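Local atomic coordinates of OTU domain-containing protein wMelOTU (Wolbachia pipientis wMel, PDB entry 6W9O), a protein that probably acts as a bacterial effector deubiquitinase, an OTU-family cysteine protease that removes ubiquitin from modified proteins. Residues 55-60 with 192-197. Sequence-based numbering, arbitrary orientation.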
loop_
_atom_site.group_PDB
_atom_site.type_symbol
_atom_site.label_atom_id
_atom_site.label_comp_id
_atom_site.label_asym_id
_atom_site.label_seq_id
_atom_site.Cartn_x
_atom_site.Cartn_y
_atom_site.Cartn_z
ATOM N N PHE A 55 -2.767 -5.213 -1.054
ATOM C CA PHE A 55 -1.704 -5.871 -0.287
ATOM C C PHE A 55 -0.649 -6.447 -1.207
ATOM O O PHE A 55 0.573 -6.366 -0.906
ATOM C CB PHE A 55 -2.338 -6.972 0.571
ATOM C CG PHE A 55 -3.366 -6.416 1.541
ATOM C CD1 PHE A 55 -2.987 -5.793 2.708
ATOM C CD2 PHE A 55 -4.718 -6.512 1.220
ATOM C CE1 PHE A 55 -3.920 -5.252 3.559
ATOM C CE2 PHE A 55 -5.657 -5.974 2.086
ATOM C CZ PHE A 55 -5.268 -5.361 3.244
ATOM N N ASP A 56 -1.079 -7.037 -2.316
ATOM C CA ASP A 56 -0.121 -7.627 -3.266
ATOM C C ASP A 56 0.704 -6.542 -3.955
ATOM O O ASP A 56 1.910 -6.761 -4.232
ATOM C CB ASP A 56 -0.877 -8.451 -4.299
ATOM C CG ASP A 56 0.045 -9.358 -5.107
ATOM O OD1 ASP A 56 0.797 -10.120 -4.447
ATOM O OD2 ASP A 56 -0.043 -9.399 -6.369
ATOM N N SER A 57 0.110 -5.401 -4.275
ATOM C CA SER A 57 0.888 -4.311 -4.888
ATOM C C SER A 57 1.903 -3.759 -3.899
ATOM O O SER A 57 3.101 -3.582 -4.236
ATOM C CB SER A 57 -0.069 -3.184 -5.303
ATOM O OG SER A 57 -0.951 -3.637 -6.315
ATOM N N PHE A 58 1.482 -3.536 -2.646
ATOM C CA PHE A 58 2.407 -3.077 -1.606
ATOM C C PHE A 58 3.532 -4.079 -1.403
ATOM O O PHE A 58 4.702 -3.696 -1.325
ATOM C CB PHE A 58 1.613 -2.884 -0.295
ATOM C CG PHE A 58 2.390 -2.234 0.824
ATOM C CD1 PHE A 58 2.215 -0.867 1.114
ATOM C CD2 PHE A 58 3.273 -2.986 1.622
ATOM C CE1 PHE A 58 2.960 -0.273 2.146
ATOM C CE2 PHE A 58 3.969 -2.374 2.677
ATOM C CZ PHE A 58 3.819 -0.994 2.877
ATOM N N ARG A 59 3.200 -5.366 -1.324
ATOM C CA ARG A 59 4.228 -6.417 -1.137
ATOM C C ARG A 59 5.274 -6.368 -2.235
ATOM O O ARG A 59 6.474 -6.557 -1.952
ATOM C CB ARG A 59 3.519 -7.802 -1.205
ATOM C CG ARG A 59 4.446 -9.000 -1.463
ATOM C CD ARG A 59 3.650 -10.257 -1.643
ATOM N NE ARG A 59 3.244 -10.419 -3.036
ATOM C CZ ARG A 59 4.029 -10.850 -4.030
ATOM N NH1 ARG A 59 5.326 -11.112 -3.836
ATOM N NH2 ARG A 59 3.499 -11.025 -5.241
ATOM N N GLN A 60 4.839 -6.240 -3.505
ATOM C CA GLN A 60 5.815 -6.332 -4.587
ATOM C C GLN A 60 6.745 -5.143 -4.561
ATOM O O GLN A 60 7.960 -5.294 -4.805
ATOM C CB GLN A 60 5.109 -6.438 -5.933
ATOM C CG GLN A 60 4.424 -7.819 -6.143
ATOM C CD GLN A 60 3.787 -7.860 -7.496
ATOM O OE1 GLN A 60 4.461 -7.676 -8.513
ATOM N NE2 GLN A 60 2.457 -8.057 -7.542
ATOM N N PHE A 192 -5.666 -1.541 -7.430
ATOM C CA PHE A 192 -4.261 -1.141 -7.375
ATOM C C PHE A 192 -3.395 -2.123 -8.141
ATOM O O PHE A 192 -3.696 -3.312 -8.240
ATOM C CB PHE A 192 -3.781 -1.147 -5.912
ATOM C CG PHE A 192 -4.512 -0.139 -5.067
ATOM C CD1 PHE A 192 -4.139 1.191 -5.105
ATOM C CD2 PHE A 192 -5.579 -0.542 -4.278
ATOM C CE1 PHE A 192 -4.849 2.140 -4.386
ATOM C CE2 PHE A 192 -6.334 0.401 -3.541
ATOM C CZ PHE A 192 -5.956 1.764 -3.589
ATOM N N GLU A 193 -2.270 -1.604 -8.646
ATOM C CA GLU A 193 -1.179 -2.401 -9.212
ATOM C C GLU A 193 0.108 -1.840 -8.660
ATOM O O GLU A 193 0.182 -0.667 -8.283
ATOM C CB GLU A 193 -1.137 -2.247 -10.736
ATOM C CG GLU A 193 -2.280 -2.948 -11.518
ATOM C CD GLU A 193 -2.719 -2.122 -12.748
ATOM O OE1 GLU A 193 -3.065 -0.935 -12.574
ATOM O OE2 GLU A 193 -2.701 -2.629 -13.873
ATOM N N PRO A 194 1.178 -2.641 -8.583
ATOM C CA PRO A 194 2.469 -2.125 -8.126
ATOM C C PRO A 194 3.094 -1.304 -9.258
ATOM O O PRO A 194 2.971 -1.609 -10.444
ATOM C CB PRO A 194 3.292 -3.413 -7.870
ATOM C CG PRO A 194 2.769 -4.377 -8.879
ATOM C CD PRO A 194 1.223 -4.084 -8.930
ATOM N N LEU A 195 3.842 -0.231 -8.870
ATOM C CA LEU A 195 4.668 0.498 -9.838
ATOM C C LEU A 195 6.110 0.088 -9.563
ATOM O O LEU A 195 6.626 0.383 -8.489
ATOM C CB LEU A 195 4.483 1.998 -9.656
ATOM C CG LEU A 195 5.258 2.807 -10.692
ATOM C CD1 LEU A 195 4.460 2.778 -12.006
ATOM C CD2 LEU A 195 5.465 4.259 -10.242
ATOM N N LEU A 196 6.717 -0.636 -10.511
ATOM C CA LEU A 196 8.023 -1.264 -10.258
ATOM C C LEU A 196 9.073 -0.604 -11.124
ATOM O O LEU A 196 8.778 0.138 -12.050
ATOM C CB LEU A 196 7.921 -2.767 -10.532
ATOM C CG LEU A 196 6.882 -3.509 -9.657
ATOM C CD1 LEU A 196 6.607 -4.945 -10.098
ATOM C CD2 LEU A 196 7.319 -3.472 -8.187
ATOM N N ASP A 197 10.345 -0.905 -10.833
ATOM C CA ASP A 197 11.489 -0.239 -11.471
ATOM C C ASP A 197 12.242 -1.272 -12.283
ATOM O O ASP A 197 12.722 -2.276 -11.723
ATOM C CB ASP A 197 12.359 0.321 -10.346
ATOM C CG ASP A 197 13.537 1.118 -10.820
ATOM O OD1 ASP A 197 14.107 1.789 -9.937
ATOM O OD2 ASP A 197 13.908 1.093 -12.011
#
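Pro194 packs its ring against helix 53-66, CB lying 3.6 Å from the carbonyl O of Ser57 and CG 3.9 Å from the carboxamide carbon CD of Gln60. This is helix-on-sheet packing in the papain-like OTU fold: strand 191-197 is bonded on its two sides to strands 42-44 and 181-188, and its segment 192-197 runs nearly parallel to 55-60 (10°), the axes approaching to 6.6 Å. Ser57 brings the helix closest. Its OG, anti to the carbonyl carbon (chi1 -65°), rests 3.1 Å from Glu193 C, against the backbone leading into Pro194. Proline N has no hydrogen to offer OG, whose own hydrogen bond goes to Cys53 O, one turn back. The Gln60 side chain, extended beyond CG, slants across the Pro194 ring; NE2 is held by Gln46 O and, weakly, by Asp56 OD2, which fixes the carboxamide with its flat face against Pro194 CG. On the flank of the helix, Arg59 grips Asp56 side-on, NE and NH2 both reaching OD1 from one face of the carboxylate, while Gln60 CG lies over one guanidinium face, near its rim. Leu196 crosses Gln60 at about a right angle, its methyl CD1 3.8 Å from OE1 and CD2 3.9 Å from the backbone O of Gln60.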